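Local coordinates for sigma-C capsid protein (Avian reovirus, PDB 2VRS) that forms the homotrimeric fibre by which the virion attaches to host cells, and also induces apoptosis of cells, at residues Y76-A89 against D100-Y114. Sequence-based numbering, arbitrary orientation.
Sequences YSAEAQLMQFRWMA and DMTVNAHCHGRRTDY
Gln81, Met83, Phe85 and Trp87 form hydrogen-bonded antiparallel pairs with Cys107, Ala105, Val103 and Met101 respectively, giving eight N-H···O=C bonds, from Gln81 N to Cys107 O (3.0 Å) through Met101 N to Trp87 O (2.8 Å). On their face Met83, Phe85, Trp87 and their partners are buried, and hydrophobic residues suit the barrel interior. Phe85 CG sits between the backbone N and carbonyl carbon (chi1 53°), which turns the ring across the neighbouring strand: Val103 CB lies over a ring face, 4.1 Å from the centroid, and small Ala105 CB meets Phe85 CE2 at 4.0 Å. Trp87 points its six-membered ring edge at the face of Tyr114, planes 74° apart, and its NE1 donates a hydrogen bond to Asp134 O. On the other face, extended Gln84 lies beside Asn104, one water joining the amides, weakly at Asn104, and bent Arg86 makes a long salt bridge, NH2 to Asp100 OD2 4.0 Å; such polar groups suit this less buried side. Before strand 81-89, Gly109 CA makes a CH-pi contact over the Tyr76 ring, 3.6 Å from its centroid; glycine also accommodates the positive phi of the type II' turn His108-Arg111. Tyr76 OH and His108 ND1 both hydrogen-bond to Asp210 OD2 of a second subunit. This is a beta hairpin of the C-terminal beta-barrel domain, its end away from the hairpin loop facing that subunit.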
ATOM      1  N   TYR C  76      -5.502   1.657   4.457  1.00 15.39           N
ATOM      2  CA  TYR C  76      -6.717   2.358   4.094  1.00 15.03           C
ATOM      3  C   TYR C  76      -7.640   2.578   5.267  1.00 18.53           C
ATOM      4  O   TYR C  76      -7.670   1.759   6.179  1.00 16.51           O
ATOM      5  CB  TYR C  76      -7.463   1.577   3.039  1.00 16.90           C
ATOM      6  CG  TYR C  76      -8.003   0.214   3.470  1.00 14.81           C
ATOM      7  CD1 TYR C  76      -7.247  -0.953   3.232  1.00 17.34           C
ATOM      8  CD2 TYR C  76      -9.283   0.092   3.999  1.00 17.11           C
ATOM      9  CE1 TYR C  76      -7.758  -2.217   3.588  1.00 15.34           C
ATOM     10  CE2 TYR C  76      -9.834  -1.151   4.383  1.00 11.64           C
ATOM     11  CZ  TYR C  76      -9.034  -2.308   4.163  1.00 15.31           C
ATOM     12  OH  TYR C  76      -9.516  -3.562   4.441  1.00 15.12           O
ATOM     13  N   SER C  77      -8.389   3.678   5.225  1.00 19.10           N
ATOM     14  CA  SER C  77      -9.407   3.943   6.249  1.00 18.89           C
ATOM     15  C   SER C  77     -10.810   3.669   5.746  1.00 20.16           C
ATOM     16  O   SER C  77     -11.739   3.559   6.570  1.00 19.41           O
ATOM     17  CB  SER C  77      -9.344   5.407   6.713  1.00 22.21           C
ATOM     18  OG  SER C  77      -9.367   6.251   5.578  1.00 18.54           O
ATOM     19  N   ALA C  78     -10.990   3.622   4.417  1.00 17.62           N
ATOM     20  CA  ALA C  78     -12.327   3.435   3.831  1.00 19.04           C
ATOM     21  C   ALA C  78     -13.008   2.180   4.342  1.00 16.63           C
ATOM     22  O   ALA C  78     -12.353   1.115   4.492  1.00 17.08           O
ATOM     23  CB  ALA C  78     -12.264   3.391   2.298  1.00 18.37           C
ATOM     24  N   GLU C  79     -14.328   2.259   4.561  1.00 16.86           N
ATOM     25  CA  GLU C  79     -15.035   1.025   4.928  1.00 17.57           C
ATOM     26  C   GLU C  79     -15.029  -0.008   3.792  1.00 16.66           C
ATOM     27  O   GLU C  79     -15.338   0.301   2.645  1.00 17.33           O
ATOM     28  CB  GLU C  79     -16.491   1.324   5.304  1.00 18.09           C
ATOM     29  CG  GLU C  79     -16.539   2.208   6.534  1.00 21.32           C
ATOM     30  CD  GLU C  79     -17.905   2.199   7.207  1.00 43.69           C
ATOM     31  OE1 GLU C  79     -18.900   2.141   6.475  1.00 40.00           O
ATOM     32  OE2 GLU C  79     -17.974   2.237   8.454  1.00 46.76           O
ATOM     33  N   ALA C  80     -14.730  -1.257   4.155  1.00 15.96           N
ATOM     34  CA  ALA C  80     -14.964  -2.394   3.274  1.00 14.03           C
ATOM     35  C   ALA C  80     -16.458  -2.578   3.009  1.00 16.24           C
ATOM     36  O   ALA C  80     -17.327  -2.118   3.791  1.00 17.26           O
ATOM     37  CB  ALA C  80     -14.322  -3.673   3.904  1.00 13.87           C
ATOM     38  N   GLN C  81     -16.756  -3.275   1.924  1.00 16.20           N
ATOM     39  CA  GLN C  81     -18.122  -3.617   1.570  1.00 18.47           C
ATOM     40  C   GLN C  81     -18.172  -5.018   1.022  1.00 20.49           C
ATOM     41  O   GLN C  81     -17.251  -5.465   0.343  1.00 18.91           O
ATOM     42  CB  GLN C  81     -18.614  -2.745   0.394  1.00 22.39           C
ATOM     43  CG  GLN C  81     -18.593  -1.282   0.558  1.00 39.16           C
ATOM     44  CD  GLN C  81     -18.893  -0.614  -0.777  1.00 36.11           C
ATOM     45  OE1 GLN C  81     -18.030   0.050  -1.352  1.00 32.39           O
ATOM     46  NE2 GLN C  81     -20.102  -0.826  -1.286  1.00 35.80           N
ATOM     47  N   LEU C  82     -19.303  -5.675   1.257  1.00 17.11           N
ATOM     48  CA  LEU C  82     -19.586  -6.921   0.594  1.00 15.06           C
ATOM     49  C   LEU C  82     -20.804  -6.647  -0.296  1.00 19.75           C
ATOM     50  O   LEU C  82     -21.953  -6.604   0.182  1.00 23.16           O
ATOM     51  CB  LEU C  82     -19.882  -8.064   1.607  1.00 18.16           C
ATOM     52  CG  LEU C  82     -20.030  -9.469   0.947  1.00 23.24           C
ATOM     53  CD1 LEU C  82     -18.680  -9.986   0.306  1.00 19.12           C
ATOM     54  CD2 LEU C  82     -20.517 -10.502   1.938  1.00 27.71           C
ATOM     55  N   MET C  83     -20.548  -6.474  -1.586  1.00 19.89           N
ATOM     56  CA  MET C  83     -21.600  -6.258  -2.583  1.00 22.60           C
ATOM     57  C   MET C  83     -22.186  -7.569  -3.071  1.00 23.05           C
ATOM     58  O   MET C  83     -21.471  -8.539  -3.291  1.00 21.46           O
ATOM     59  CB  MET C  83     -21.038  -5.517  -3.778  1.00 18.98           C
ATOM     60  CG  MET C  83     -20.475  -4.182  -3.472  1.00 24.37           C
ATOM     61  SD  MET C  83     -19.821  -3.558  -5.037  1.00 30.78           S
ATOM     62  CE  MET C  83     -19.237  -1.988  -4.523  1.00 25.81           C
ATOM     63  N   GLN C  84     -23.501  -7.598  -3.263  1.00 19.82           N
ATOM     64  CA  GLN C  84     -24.180  -8.814  -3.739  1.00 16.06           C
ATOM     65  C   GLN C  84     -25.054  -8.378  -4.925  1.00 21.54           C
ATOM     66  O   GLN C  84     -25.879  -7.453  -4.808  1.00 20.63           O
ATOM     67  CB  GLN C  84     -25.054  -9.415  -2.638  1.00 21.19           C
ATOM     68  CG  GLN C  84     -24.257  -9.788  -1.401  1.00 31.22           C
ATOM     69  CD  GLN C  84     -25.160 -10.242  -0.289  1.00 48.51           C
ATOM     70  OE1 GLN C  84     -25.149  -9.683   0.804  1.00 51.84           O
ATOM     71  NE2 GLN C  84     -25.973 -11.247  -0.573  1.00 42.60           N
ATOM     72  N   PHE C  85     -24.794  -8.970  -6.083  1.00 19.30           N
ATOM     73  CA  PHE C  85     -25.593  -8.701  -7.280  1.00 19.36           C
ATOM     74  C   PHE C  85     -25.633  -9.897  -8.228  1.00 21.51           C
ATOM     75  O   PHE C  85     -24.946 -10.905  -8.021  1.00 19.66           O
ATOM     76  CB  PHE C  85     -25.074  -7.434  -7.967  1.00 18.81           C
ATOM     77  CG  PHE C  85     -23.580  -7.453  -8.251  1.00 16.87           C
ATOM     78  CD1 PHE C  85     -23.098  -8.015  -9.434  1.00 18.62           C
ATOM     79  CD2 PHE C  85     -22.672  -6.884  -7.351  1.00 16.27           C
ATOM     80  CE1 PHE C  85     -21.710  -8.015  -9.705  1.00 19.82           C
ATOM     81  CE2 PHE C  85     -21.277  -6.875  -7.615  1.00 19.28           C
ATOM     82  CZ  PHE C  85     -20.808  -7.449  -8.785  1.00 19.07           C
ATOM     83  N   ARG C  86     -26.430  -9.781  -9.285  1.00 18.98           N
ATOM     84  CA  ARG C  86     -26.490 -10.796 -10.321  1.00 19.28           C
ATOM     85  C   ARG C  86     -25.805 -10.318 -11.600  1.00 16.76           C
ATOM     86  O   ARG C  86     -25.916  -9.144 -11.982  1.00 21.26           O
ATOM     87  CB  ARG C  86     -27.962 -11.185 -10.569  1.00 23.46           C
ATOM     88  CG  ARG C  86     -28.633 -11.759  -9.305  1.00 32.42           C
ATOM     89  CD  ARG C  86     -28.246 -13.212  -9.109  1.00 41.62           C
ATOM     90  NE  ARG C  86     -29.243 -14.138  -9.655  1.00 60.21           N
ATOM     91  CZ  ARG C  86     -29.321 -14.530 -10.930  1.00 70.34           C
ATOM     92  NH1 ARG C  86     -28.463 -14.073 -11.841  1.00 71.63           N
ATOM     93  NH2 ARG C  86     -30.271 -15.387 -11.299  1.00 69.54           N
ATOM     94  N   TRP C  87     -25.108 -11.229 -12.261  1.00 17.34           N
ATOM     95  CA  TRP C  87     -24.331 -10.835 -13.456  1.00 17.70           C
ATOM     96  C   TRP C  87     -24.582 -11.850 -14.543  1.00 21.50           C
ATOM     97  O   TRP C  87     -24.367 -13.058 -14.332  1.00 19.99           O
ATOM     98  CB  TRP C  87     -22.829 -10.838 -13.113  1.00 18.87           C
ATOM     99  CG  TRP C  87     -21.993  -9.953 -13.946  1.00 21.26           C
ATOM    100  CD1 TRP C  87     -22.254  -9.520 -15.218  1.00 22.73           C
ATOM    101  CD2 TRP C  87     -20.724  -9.392 -13.574  1.00 18.00           C
ATOM    102  NE1 TRP C  87     -21.216  -8.709 -15.670  1.00 18.85           N
ATOM    103  CE2 TRP C  87     -20.280  -8.602 -14.665  1.00 21.34           C
ATOM    104  CE3 TRP C  87     -19.927  -9.458 -12.401  1.00 19.14           C
ATOM    105  CZ2 TRP C  87     -19.071  -7.881 -14.630  1.00 15.70           C
ATOM    106  CZ3 TRP C  87     -18.706  -8.737 -12.369  1.00 18.71           C
ATOM    107  CH2 TRP C  87     -18.303  -7.951 -13.466  1.00 21.03           C
ATOM    108  N   MET C  88     -25.067 -11.393 -15.701  1.00 21.14           N
ATOM    109  CA  MET C  88     -25.249 -12.333 -16.804  1.00 21.12           C
ATOM    110  C   MET C  88     -23.934 -12.387 -17.549  1.00 19.99           C
ATOM    111  O   MET C  88     -23.483 -11.388 -18.120  1.00 26.31           O
ATOM    112  CB  MET C  88     -26.402 -11.916 -17.735  1.00 24.09           C
ATOM    113  CG  MET C  88     -26.758 -13.024 -18.733  1.00 30.09           C
ATOM    114  SD  MET C  88     -27.681 -12.350 -20.137  1.00 38.09           S
ATOM    115  CE  MET C  88     -26.521 -11.160 -20.850  1.00 32.35           C
ATOM    116  N   ALA C  89     -23.276 -13.534 -17.495  1.00 16.12           N
ATOM    117  CA  ALA C  89     -22.032 -13.686 -18.193  1.00 18.51           C
ATOM    118  C   ALA C  89     -22.323 -14.228 -19.596  1.00 18.54           C
ATOM    119  O   ALA C  89     -23.195 -15.080 -19.776  1.00 19.67           O
ATOM    120  CB  ALA C  89     -21.159 -14.684 -17.462  1.00 21.74           C
ATOM    121  N   ASP C 100     -26.474 -16.938 -15.721  1.00 21.25           N
ATOM    122  CA  ASP C 100     -26.714 -15.999 -14.644  1.00 23.31           C
ATOM    123  C   ASP C 100     -25.893 -16.350 -13.425  1.00 18.00           C
ATOM    124  O   ASP C 100     -26.067 -17.421 -12.812  1.00 21.20           O
ATOM    125  CB  ASP C 100     -28.198 -16.009 -14.280  1.00 25.18           C
ATOM    126  CG  ASP C 100     -29.044 -15.206 -15.263  1.00 40.71           C
ATOM    127  OD1 ASP C 100     -28.498 -14.370 -16.043  1.00 47.49           O
ATOM    128  OD2 ASP C 100     -30.273 -15.415 -15.253  1.00 53.99           O
ATOM    129  N   MET C 101     -24.992 -15.441 -13.077  1.00 17.87           N
ATOM    130  CA  MET C 101     -24.124 -15.622 -11.911  1.00 18.47           C
ATOM    131  C   MET C 101     -24.595 -14.821 -10.718  1.00 17.16           C
ATOM    132  O   MET C 101     -24.884 -13.625 -10.809  1.00 20.59           O
ATOM    133  CB  MET C 101     -22.679 -15.165 -12.236  1.00 14.81           C
ATOM    134  CG  MET C 101     -22.055 -15.847 -13.455  1.00 17.82           C
ATOM    135  SD  MET C 101     -22.027 -17.665 -13.406  1.00 19.48           S
ATOM    136  CE  MET C 101     -20.755 -17.891 -12.127  1.00 17.33           C
ATOM    137  N   THR C 102     -24.646 -15.478  -9.560  1.00 18.61           N
ATOM    138  CA  THR C 102     -24.792 -14.762  -8.308  1.00 15.87           C
ATOM    139  C   THR C 102     -23.399 -14.369  -7.806  1.00 16.79           C
ATOM    140  O   THR C 102     -22.514 -15.219  -7.626  1.00 17.91           O
ATOM    141  CB  THR C 102     -25.500 -15.673  -7.290  1.00 22.02           C
ATOM    142  OG1 THR C 102     -26.817 -15.944  -7.813  1.00 22.81           O
ATOM    143  CG2 THR C 102     -25.590 -15.041  -5.912  1.00 26.06           C
ATOM    144  N   VAL C 103     -23.208 -13.071  -7.623  1.00 16.27           N
ATOM    145  CA  VAL C 103     -21.842 -12.549  -7.357  1.00 16.24           C
ATOM    146  C   VAL C 103     -21.791 -11.903  -5.988  1.00 21.85           C
ATOM    147  O   VAL C 103     -22.647 -11.094  -5.642  1.00 20.80           O
ATOM    148  CB  VAL C 103     -21.389 -11.479  -8.396  1.00 19.20           C
ATOM    149  CG1 VAL C 103     -19.990 -10.938  -8.017  1.00 20.13           C
ATOM    150  CG2 VAL C 103     -21.405 -12.046  -9.841  1.00 18.30           C
ATOM    151  N   ASN C 104     -20.770 -12.260  -5.202  1.00 18.68           N
ATOM    152  CA  ASN C 104     -20.391 -11.482  -4.042  1.00 15.03           C
ATOM    153  C   ASN C 104     -19.021 -10.860  -4.315  1.00 17.15           C
ATOM    154  O   ASN C 104     -18.101 -11.582  -4.632  1.00 19.35           O
ATOM    155  CB  ASN C 104     -20.242 -12.376  -2.824  1.00 20.50           C
ATOM    156  CG  ASN C 104     -21.574 -12.748  -2.213  1.00 29.16           C
ATOM    157  OD1 ASN C 104     -22.101 -12.032  -1.370  1.00 44.73           O
ATOM    158  ND2 ASN C 104     -22.098 -13.867  -2.609  1.00 33.17           N
ATOM    159  N   ALA C 105     -18.948  -9.543  -4.207  1.00 16.03           N
ATOM    160  CA  ALA C 105     -17.733  -8.785  -4.428  1.00 16.72           C
ATOM    161  C   ALA C 105     -17.303  -8.191  -3.092  1.00 16.20           C
ATOM    162  O   ALA C 105     -17.999  -7.352  -2.496  1.00 16.83           O
ATOM    163  CB  ALA C 105     -17.987  -7.671  -5.540  1.00 16.88           C
ATOM    164  N   HIS C 106     -16.181  -8.684  -2.579  1.00 13.39           N
ATOM    165  CA  HIS C 106     -15.678  -8.202  -1.306  1.00 12.39           C
ATOM    166  C   HIS C 106     -14.655  -7.126  -1.571  1.00 17.57           C
ATOM    167  O   HIS C 106     -13.556  -7.405  -2.091  1.00 13.19           O
ATOM    168  CB  HIS C 106     -15.063  -9.371  -0.492  1.00 14.94           C
ATOM    169  CG  HIS C 106     -14.540  -8.955   0.851  1.00 13.99           C
ATOM    170  ND1 HIS C 106     -13.265  -9.253   1.276  1.00 13.48           N
ATOM    171  CD2 HIS C 106     -15.120  -8.255   1.857  1.00 15.08           C
ATOM    172  CE1 HIS C 106     -13.076  -8.750   2.485  1.00 17.25           C
ATOM    173  NE2 HIS C 106     -14.191  -8.155   2.867  1.00 15.22           N
ATOM    174  N   CYS C 107     -15.004  -5.897  -1.212  1.00 14.67           N
ATOM    175  CA  CYS C 107     -14.165  -4.738  -1.571  1.00 14.27           C
ATOM    176  C   CYS C 107     -13.467  -4.317  -0.303  1.00 16.06           C
ATOM    177  O   CYS C 107     -14.107  -3.953   0.675  1.00 16.26           O
ATOM    178  CB  CYS C 107     -15.026  -3.601  -2.120  1.00 15.80           C
ATOM    179  SG  CYS C 107     -16.133  -4.138  -3.410  1.00 19.30           S
ATOM    180  N   HIS C 108     -12.151  -4.388  -0.287  1.00 13.60           N
ATOM    181  CA  HIS C 108     -11.420  -4.032   0.933  1.00 13.29           C
ATOM    182  C   HIS C 108     -10.179  -3.253   0.478  1.00 17.38           C
ATOM    183  O   HIS C 108      -9.319  -3.803  -0.217  1.00 14.36           O
ATOM    184  CB  HIS C 108     -11.083  -5.287   1.784  1.00 13.50           C
ATOM    185  CG  HIS C 108     -10.370  -6.383   1.028  1.00 14.27           C
ATOM    186  ND1 HIS C 108      -9.072  -6.748   1.308  1.00 14.45           N
ATOM    187  CD2 HIS C 108     -10.775  -7.185   0.003  1.00 15.52           C
ATOM    188  CE1 HIS C 108      -8.689  -7.704   0.472  1.00 16.47           C
ATOM    189  NE2 HIS C 108      -9.710  -7.996  -0.317  1.00 15.87           N
ATOM    190  N   GLY C 109     -10.129  -1.960   0.829  1.00 16.99           N
ATOM    191  CA  GLY C 109      -9.095  -1.112   0.295  1.00 17.41           C
ATOM    192  C   GLY C 109      -9.352  -1.073  -1.197  1.00 14.67           C
ATOM    193  O   GLY C 109     -10.524  -1.116  -1.646  1.00 18.67           O
ATOM    194  N   ARG C 110      -8.274  -1.089  -1.963  1.00 14.81           N
ATOM    195  CA  ARG C 110      -8.452  -1.068  -3.418  1.00 15.96           C
ATOM    196  C   ARG C 110      -8.401  -2.478  -4.006  1.00 20.00           C
ATOM    197  O   ARG C 110      -8.177  -2.642  -5.196  1.00 21.54           O
ATOM    198  CB  ARG C 110      -7.399  -0.177  -4.071  1.00 17.92           C
ATOM    199  CG  ARG C 110      -7.597   1.267  -3.628  1.00 15.37           C
ATOM    200  CD  ARG C 110      -6.864   2.298  -4.525  1.00 18.27           C
ATOM    201  NE  ARG C 110      -7.648   2.448  -5.727  1.00 19.55           N
ATOM    202  CZ  ARG C 110      -8.649   3.313  -5.902  1.00 19.34           C
ATOM    203  NH1 ARG C 110      -8.964   4.232  -4.985  1.00 20.55           N
ATOM    204  NH2 ARG C 110      -9.303   3.295  -7.042  1.00 20.75           N
ATOM    205  N   ARG C 111      -8.602  -3.494  -3.178  1.00 15.38           N
ATOM    206  CA  ARG C 111      -8.755  -4.857  -3.690  1.00 14.71           C
ATOM    207  C   ARG C 111     -10.243  -5.231  -3.737  1.00 12.26           C
ATOM    208  O   ARG C 111     -11.001  -4.979  -2.763  1.00 15.14           O
ATOM    209  CB  ARG C 111      -8.021  -5.848  -2.768  1.00 14.84           C
ATOM    210  CG  ARG C 111      -8.045  -7.315  -3.306  1.00 14.36           C
ATOM    211  CD  ARG C 111      -7.096  -7.532  -4.536  1.00 13.41           C
ATOM    212  NE  ARG C 111      -7.209  -8.973  -4.930  1.00 14.54           N
ATOM    213  CZ  ARG C 111      -6.604  -9.500  -5.975  1.00 21.32           C
ATOM    214  NH1 ARG C 111      -5.876  -8.707  -6.721  1.00 11.84           N
ATOM    215  NH2 ARG C 111      -6.716 -10.790  -6.277  1.00 17.39           N
ATOM    216  N   THR C 112     -10.661  -5.844  -4.834  1.00 12.45           N
ATOM    217  CA  THR C 112     -12.020  -6.378  -4.962  1.00 14.22           C
ATOM    218  C   THR C 112     -11.965  -7.812  -5.339  1.00 16.52           C
ATOM    219  O   THR C 112     -11.406  -8.160  -6.383  1.00 14.44           O
ATOM    220  CB  THR C 112     -12.863  -5.568  -5.979  1.00 13.00           C
ATOM    221  OG1 THR C 112     -13.036  -4.262  -5.436  1.00 13.94           O
ATOM    222  CG2 THR C 112     -14.178  -6.234  -6.232  1.00 14.05           C
ATOM    223  N   ASP C 113     -12.493  -8.653  -4.449  1.00 12.77           N
ATOM    224  CA  ASP C 113     -12.451 -10.114  -4.671  1.00 14.16           C
ATOM    225  C   ASP C 113     -13.803 -10.614  -5.026  1.00 14.00           C
ATOM    226  O   ASP C 113     -14.757 -10.330  -4.301  1.00 15.17           O
ATOM    227  CB  ASP C 113     -11.871 -10.835  -3.438  1.00 13.88           C
ATOM    228  CG  ASP C 113     -10.392 -10.450  -3.199  1.00 17.05           C
ATOM    229  OD1 ASP C 113      -9.625 -10.539  -4.183  1.00 15.55           O
ATOM    230  OD2 ASP C 113     -10.022 -10.068  -2.072  1.00 16.35           O
ATOM    231  N   TYR C 114     -13.895 -11.305  -6.172  1.00 15.25           N
ATOM    232  CA  TYR C 114     -15.168 -11.834  -6.657  1.00 12.43           C
ATOM    233  C   TYR C 114     -15.349 -13.297  -6.283  1.00 14.03           C
ATOM    234  O   TYR C 114     -14.469 -14.130  -6.494  1.00 16.58           O
ATOM    235  CB  TYR C 114     -15.203 -11.769  -8.189  1.00 15.70           C
ATOM    236  CG  TYR C 114     -15.381 -10.410  -8.786  1.00 12.40           C
ATOM    237  CD1 TYR C 114     -16.398  -9.557  -8.369  1.00 15.36           C
ATOM    238  CD2 TYR C 114     -14.571 -10.012  -9.861  1.00 19.66           C
ATOM    239  CE1 TYR C 114     -16.600  -8.284  -8.994  1.00 19.42           C
ATOM    240  CE2 TYR C 114     -14.770  -8.800 -10.481  1.00 18.41           C
ATOM    241  CZ  TYR C 114     -15.764  -7.929 -10.053  1.00 20.98           C
ATOM    242  OH  TYR C 114     -15.919  -6.727 -10.716  1.00 18.65           O
TER
HETATM  243  O   HOH W   1     -12.121  -0.487   2.141  1.00 18.73           O
HETATM  244  O   HOH W   2     -25.423 -13.237  -2.455  1.00 36.26           O